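Local structure of Iron(III) ABC transporter, periplasmic iron-compound-binding protein (Vibrio cholerae, 5GGY) at residues A[151-164]-A[182-195]. The protein probably binds iron(III)-siderophore complexes such as ferric Desferal in the periplasm and delivers them to an ABC transporter for uptake. Numbering follows the deposited sequence.
Sequences LQHAFGDTLPAVVT and PQYVLEQLGLSSAL
Within the mixed sheet of the C-terminal lobe, strand 161-167 pairs in parallel with the short strand 192-193, Val162 bonding with both of its backbone polar atoms. Its N donates to Ser192 O over 2.7 Å in a nearly straight bond (174° at the hydrogen), while its O accepts a weaker bond at 3.2 Å from the N of Ala194, the residue following the strand. On the sheet face that carries Ala161 and Ser192, Ala161 CB lies 3.9 Å from Ala194 CB. The side chain of Val162 turns to the other face, where its two methyls divide the neighbours between them: CG1, anti to the backbone N (chi1 178°), meets Leu186 CD2 at 3.9 Å, and CG2 rests on Leu191 CD2 at 3.8 Å. Helix 182-188 thus packs against portion 161-164 of the strand, nearly antiparallel at 163° with the axes 9.4 Å apart, and the chain returns into the sheet beside it, a helix-to-strand connection in keeping with the alpha/beta lobes of periplasmic binding proteins. The helix ends in a Schellman motif with Gly190 at positive phi: Leu191 N bonds back to Leu186 O and Gly190 N to Glu187 O; Leu186 O also accepts from Leu189 N, from the opposite face of its carbonyl plane to Leu191 N. Leu159 CD1 lies over this turn, 3.3 Å from Gly190 O. From the end of helix 130-154, Leu151 CD1 reaches Leu189 CG at 3.7 Å, the two side chains crossing at about a right angle. Strand 219-223 pairs with 161-167 as well, and helix 262-276 also packs on Leu189 and Leu191.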
loop_
_atom_site.group_PDB
_atom_site.type_symbol
_atom_site.label_atom_id
_atom_site.label_comp_id
_atom_site.label_asym_id
_atom_site.label_seq_id
_atom_site.Cartn_x
_atom_site.Cartn_y
_atom_site.Cartn_z
ATOM N N LEU A 151 -2.194 -12.470 -15.436
ATOM C CA LEU A 151 -2.353 -11.819 -16.731
ATOM C C LEU A 151 -1.145 -12.054 -17.633
ATOM O O LEU A 151 -1.297 -12.413 -18.800
ATOM C CB LEU A 151 -2.589 -10.319 -16.545
ATOM C CG LEU A 151 -3.923 -9.922 -15.908
ATOM C CD1 LEU A 151 -3.960 -8.430 -15.634
ATOM C CD2 LEU A 151 -5.087 -10.334 -16.797
ATOM N N GLN A 152 0.053 -11.860 -17.090
ATOM C CA GLN A 152 1.278 -12.028 -17.868
ATOM C C GLN A 152 1.632 -13.502 -18.048
ATOM O O GLN A 152 2.696 -13.833 -18.565
ATOM C CB GLN A 152 2.441 -11.274 -17.213
ATOM C CG GLN A 152 2.750 -11.702 -15.792
ATOM C CD GLN A 152 3.623 -10.700 -15.060
ATOM O OE1 GLN A 152 4.010 -9.672 -15.616
ATOM N NE2 GLN A 152 3.935 -10.995 -13.802
ATOM N N HIS A 153 0.738 -14.381 -17.609
ATOM C CA HIS A 153 0.854 -15.804 -17.894
ATOM C C HIS A 153 -0.073 -16.157 -19.053
ATOM O O HIS A 153 0.232 -17.029 -19.868
ATOM C CB HIS A 153 0.509 -16.641 -16.661
ATOM C CG HIS A 153 1.695 -17.309 -16.030
ATOM N ND1 HIS A 153 2.575 -16.644 -15.207
ATOM C CD2 HIS A 153 2.134 -18.589 -16.103
ATOM C CE1 HIS A 153 3.513 -17.487 -14.800
ATOM N NE2 HIS A 153 3.269 -18.666 -15.327
ATOM N N ALA A 154 -1.203 -15.461 -19.116
ATOM C CA ALA A 154 -2.193 -15.675 -20.164
ATOM C C ALA A 154 -1.964 -14.745 -21.352
ATOM O O ALA A 154 -2.361 -15.052 -22.473
ATOM C CB ALA A 154 -3.592 -15.480 -19.610
ATOM N N PHE A 155 -1.336 -13.603 -21.098
ATOM C CA PHE A 155 -1.045 -12.639 -22.154
ATOM C C PHE A 155 0.444 -12.610 -22.469
ATOM O O PHE A 155 0.853 -12.163 -23.540
ATOM C CB PHE A 155 -1.511 -11.233 -21.755
ATOM C CG PHE A 155 -2.994 -11.019 -21.874
ATOM C CD1 PHE A 155 -3.565 -10.720 -23.100
ATOM C CD2 PHE A 155 -3.815 -11.101 -20.760
ATOM C CE1 PHE A 155 -4.928 -10.516 -23.215
ATOM C CE2 PHE A 155 -5.181 -10.898 -20.867
ATOM C CZ PHE A 155 -5.737 -10.605 -22.098
ATOM N N GLY A 156 1.252 -13.090 -21.529
ATOM C CA GLY A 156 2.691 -12.951 -21.628
ATOM C C GLY A 156 3.080 -11.494 -21.471
ATOM O O GLY A 156 2.249 -10.658 -21.117
ATOM N N ASP A 157 4.348 -11.189 -21.719
ATOM C CA ASP A 157 4.819 -9.808 -21.711
ATOM C C ASP A 157 5.059 -9.365 -23.154
ATOM O O ASP A 157 5.619 -10.126 -23.945
ATOM C CB ASP A 157 6.097 -9.672 -20.879
ATOM C CG ASP A 157 6.102 -10.575 -19.655
ATOM O OD1 ASP A 157 7.191 -10.781 -19.076
ATOM O OD2 ASP A 157 5.027 -11.086 -19.276
ATOM N N THR A 158 4.642 -8.149 -23.508
ATOM C CA THR A 158 4.047 -7.199 -22.575
ATOM C C THR A 158 2.530 -7.343 -22.465
ATOM O O THR A 158 1.890 -7.996 -23.289
ATOM C CB THR A 158 4.369 -5.747 -22.985
ATOM O OG1 THR A 158 3.772 -5.460 -24.256
ATOM C CG2 THR A 158 5.873 -5.540 -23.080
ATOM N N LEU A 159 1.966 -6.718 -21.436
ATOM C CA LEU A 159 0.530 -6.755 -21.186
ATOM C C LEU A 159 -0.209 -5.792 -22.114
ATOM O O LEU A 159 0.323 -4.743 -22.475
ATOM C CB LEU A 159 0.245 -6.422 -19.718
ATOM C CG LEU A 159 0.735 -7.471 -18.717
ATOM C CD1 LEU A 159 0.586 -6.977 -17.288
ATOM C CD2 LEU A 159 -0.017 -8.778 -18.910
ATOM N N PRO A 160 -1.439 -6.152 -22.510
ATOM C CA PRO A 160 -2.208 -5.365 -23.482
ATOM C C PRO A 160 -2.678 -4.018 -22.940
ATOM O O PRO A 160 -2.707 -3.812 -21.728
ATOM C CB PRO A 160 -3.408 -6.266 -23.785
ATOM C CG PRO A 160 -3.576 -7.080 -22.548
ATOM C CD PRO A 160 -2.186 -7.335 -22.049
ATOM N N ALA A 161 -3.040 -3.112 -23.844
ATOM C CA ALA A 161 -3.587 -1.816 -23.458
ATOM C C ALA A 161 -5.087 -1.933 -23.207
ATOM O O ALA A 161 -5.810 -2.537 -23.998
ATOM C CB ALA A 161 -3.303 -0.775 -24.530
ATOM N N VAL A 162 -5.546 -1.359 -22.100
ATOM C CA VAL A 162 -6.943 -1.481 -21.695
ATOM C C VAL A 162 -7.587 -0.118 -21.460
ATOM O O VAL A 162 -6.992 0.764 -20.843
ATOM C CB VAL A 162 -7.085 -2.328 -20.409
ATOM C CG1 VAL A 162 -8.542 -2.415 -19.974
ATOM C CG2 VAL A 162 -6.514 -3.719 -20.618
ATOM N N VAL A 163 -8.802 0.053 -21.967
ATOM C CA VAL A 163 -9.603 1.220 -21.633
ATOM C C VAL A 163 -10.853 0.774 -20.873
ATOM O O VAL A 163 -11.493 -0.219 -21.226
ATOM C CB VAL A 163 -9.993 2.036 -22.892
ATOM C CG1 VAL A 163 -10.736 1.172 -23.895
ATOM C CG2 VAL A 163 -10.813 3.257 -22.512
ATOM N N THR A 164 -11.177 1.495 -19.807
ATOM C CA THR A 164 -12.329 1.164 -18.973
ATOM C C THR A 164 -13.400 2.246 -19.054
ATOM O O THR A 164 -13.085 3.434 -19.129
ATOM C CB THR A 164 -11.918 0.976 -17.510
ATOM O OG1 THR A 164 -13.069 1.129 -16.672
ATOM C CG2 THR A 164 -10.868 2.009 -17.119
ATOM N N PRO A 182 -10.277 3.007 -11.502
ATOM C CA PRO A 182 -9.910 1.910 -12.408
ATOM C C PRO A 182 -8.541 2.113 -13.056
ATOM O O PRO A 182 -7.843 1.137 -13.329
ATOM C CB PRO A 182 -11.019 1.939 -13.462
ATOM C CG PRO A 182 -12.169 2.590 -12.785
ATOM C CD PRO A 182 -11.555 3.626 -11.902
ATOM N N GLN A 183 -8.171 3.367 -13.296
ATOM C CA GLN A 183 -6.855 3.690 -13.840
ATOM C C GLN A 183 -5.752 3.197 -12.909
ATOM O O GLN A 183 -4.754 2.626 -13.353
ATOM C CB GLN A 183 -6.723 5.198 -14.066
ATOM C CG GLN A 183 -5.320 5.657 -14.427
ATOM C CD GLN A 183 -4.887 5.223 -15.815
ATOM O OE1 GLN A 183 -5.696 4.757 -16.617
ATOM N NE2 GLN A 183 -3.600 5.378 -16.107
ATOM N N TYR A 184 -5.945 3.424 -11.614
ATOM C CA TYR A 184 -5.021 2.956 -10.591
ATOM C C TYR A 184 -4.933 1.437 -10.617
ATOM O O TYR A 184 -3.851 0.860 -10.499
ATOM C CB TYR A 184 -5.470 3.453 -9.214
ATOM C CG TYR A 184 -4.799 2.774 -8.035
ATOM C CD1 TYR A 184 -5.344 1.629 -7.458
ATOM C CD2 TYR A 184 -3.644 3.299 -7.475
ATOM C CE1 TYR A 184 -4.739 1.015 -6.380
ATOM C CE2 TYR A 184 -3.035 2.695 -6.395
ATOM C CZ TYR A 184 -3.588 1.553 -5.850
ATOM O OH TYR A 184 -2.984 0.945 -4.774
ATOM N N VAL A 185 -6.088 0.800 -10.767
ATOM C CA VAL A 185 -6.173 -0.652 -10.844
ATOM C C VAL A 185 -5.411 -1.192 -12.056
ATOM O O VAL A 185 -4.661 -2.166 -11.945
ATOM C CB VAL A 185 -7.643 -1.114 -10.901
ATOM C CG1 VAL A 185 -7.751 -2.533 -11.439
ATOM C CG2 VAL A 185 -8.298 -0.991 -9.526
ATOM N N LEU A 186 -5.601 -0.551 -13.207
ATOM C CA LEU A 186 -4.904 -0.933 -14.433
ATOM C C LEU A 186 -3.389 -0.831 -14.278
ATOM O O LEU A 186 -2.663 -1.763 -14.622
ATOM C CB LEU A 186 -5.363 -0.062 -15.605
ATOM C CG LEU A 186 -6.819 -0.194 -16.056
ATOM C CD1 LEU A 186 -7.114 0.750 -17.213
ATOM C CD2 LEU A 186 -7.132 -1.630 -16.440
ATOM N N GLU A 187 -2.918 0.302 -13.763
ATOM C CA GLU A 187 -1.487 0.513 -13.557
ATOM C C GLU A 187 -0.911 -0.496 -12.570
ATOM O O GLU A 187 0.184 -1.021 -12.766
ATOM C CB GLU A 187 -1.218 1.936 -13.062
ATOM C CG GLU A 187 -1.620 3.034 -14.031
ATOM C CD GLU A 187 -1.450 4.412 -13.428
ATOM O OE1 GLU A 187 -0.939 4.500 -12.293
ATOM O OE2 GLU A 187 -1.827 5.407 -14.082
ATOM N N GLN A 188 -1.663 -0.762 -11.509
ATOM C CA GLN A 188 -1.245 -1.704 -10.480
ATOM C C GLN A 188 -1.276 -3.142 -11.000
ATOM O O GLN A 188 -0.668 -4.039 -10.412
ATOM C CB GLN A 188 -2.145 -1.567 -9.249
ATOM C CG GLN A 188 -1.492 -1.963 -7.942
ATOM C CD GLN A 188 -0.517 -0.921 -7.430
ATOM O OE1 GLN A 188 0.635 -0.866 -7.862
ATOM N NE2 GLN A 188 -0.973 -0.091 -6.499
ATOM N N LEU A 189 -1.988 -3.356 -12.102
ATOM C CA LEU A 189 -2.121 -4.688 -12.680
ATOM C C LEU A 189 -1.098 -4.917 -13.785
ATOM O O LEU A 189 -1.055 -5.988 -14.391
ATOM C CB LEU A 189 -3.536 -4.891 -13.223
ATOM C CG LEU A 189 -4.266 -6.158 -12.785
ATOM C CD1 LEU A 189 -4.146 -6.339 -11.285
ATOM C CD2 LEU A 189 -5.724 -6.075 -13.199
ATOM N N GLY A 190 -0.276 -3.905 -14.044
ATOM C CA GLY A 190 0.712 -3.974 -15.103
ATOM C C GLY A 190 0.145 -3.611 -16.464
ATOM O O GLY A 190 0.843 -3.687 -17.474
ATOM N N LEU A 191 -1.124 -3.213 -16.492
ATOM C CA LEU A 191 -1.795 -2.865 -17.741
ATOM C C LEU A 191 -1.556 -1.410 -18.140
ATOM O O LEU A 191 -1.361 -0.545 -17.285
ATOM C CB LEU A 191 -3.298 -3.135 -17.624
ATOM C CG LEU A 191 -3.720 -4.595 -17.454
ATOM C CD1 LEU A 191 -5.146 -4.685 -16.939
ATOM C CD2 LEU A 191 -3.576 -5.352 -18.764
ATOM N N SER A 192 -1.569 -1.147 -19.444
ATOM C CA SER A 192 -1.433 0.212 -19.955
ATOM C C SER A 192 -2.780 0.728 -20.457
ATOM O O SER A 192 -3.722 -0.044 -20.633
ATOM C CB SER A 192 -0.383 0.268 -21.068
ATOM O OG SER A 192 -0.573 -0.773 -22.011
ATOM N N SER A 193 -2.869 2.034 -20.682
ATOM C CA SER A 193 -4.119 2.654 -21.107
ATOM C C SER A 193 -4.229 2.716 -22.626
ATOM O O SER A 193 -3.308 3.167 -23.304
ATOM C CB SER A 193 -4.241 4.059 -20.517
ATOM O OG SER A 193 -4.033 4.043 -19.114
ATOM N N ALA A 194 -5.361 2.263 -23.155
ATOM C CA ALA A 194 -5.592 2.281 -24.595
ATOM C C ALA A 194 -6.023 3.669 -25.050
ATOM O O ALA A 194 -5.727 4.084 -26.171
ATOM C CB ALA A 194 -6.637 1.247 -24.983
ATOM N N LEU A 195 -6.724 4.381 -24.172
ATOM C CA LEU A 195 -7.222 5.712 -24.488
ATOM C C LEU A 195 -7.107 6.624 -23.271
ATOM O O LEU A 195 -8.115 6.939 -22.633
ATOM C CB LEU A 195 -8.674 5.637 -24.967
ATOM C CG LEU A 195 -9.125 6.670 -26.002
ATOM C CD1 LEU A 195 -8.255 6.595 -27.247
ATOM C CD2 LEU A 195 -10.587 6.452 -26.357
#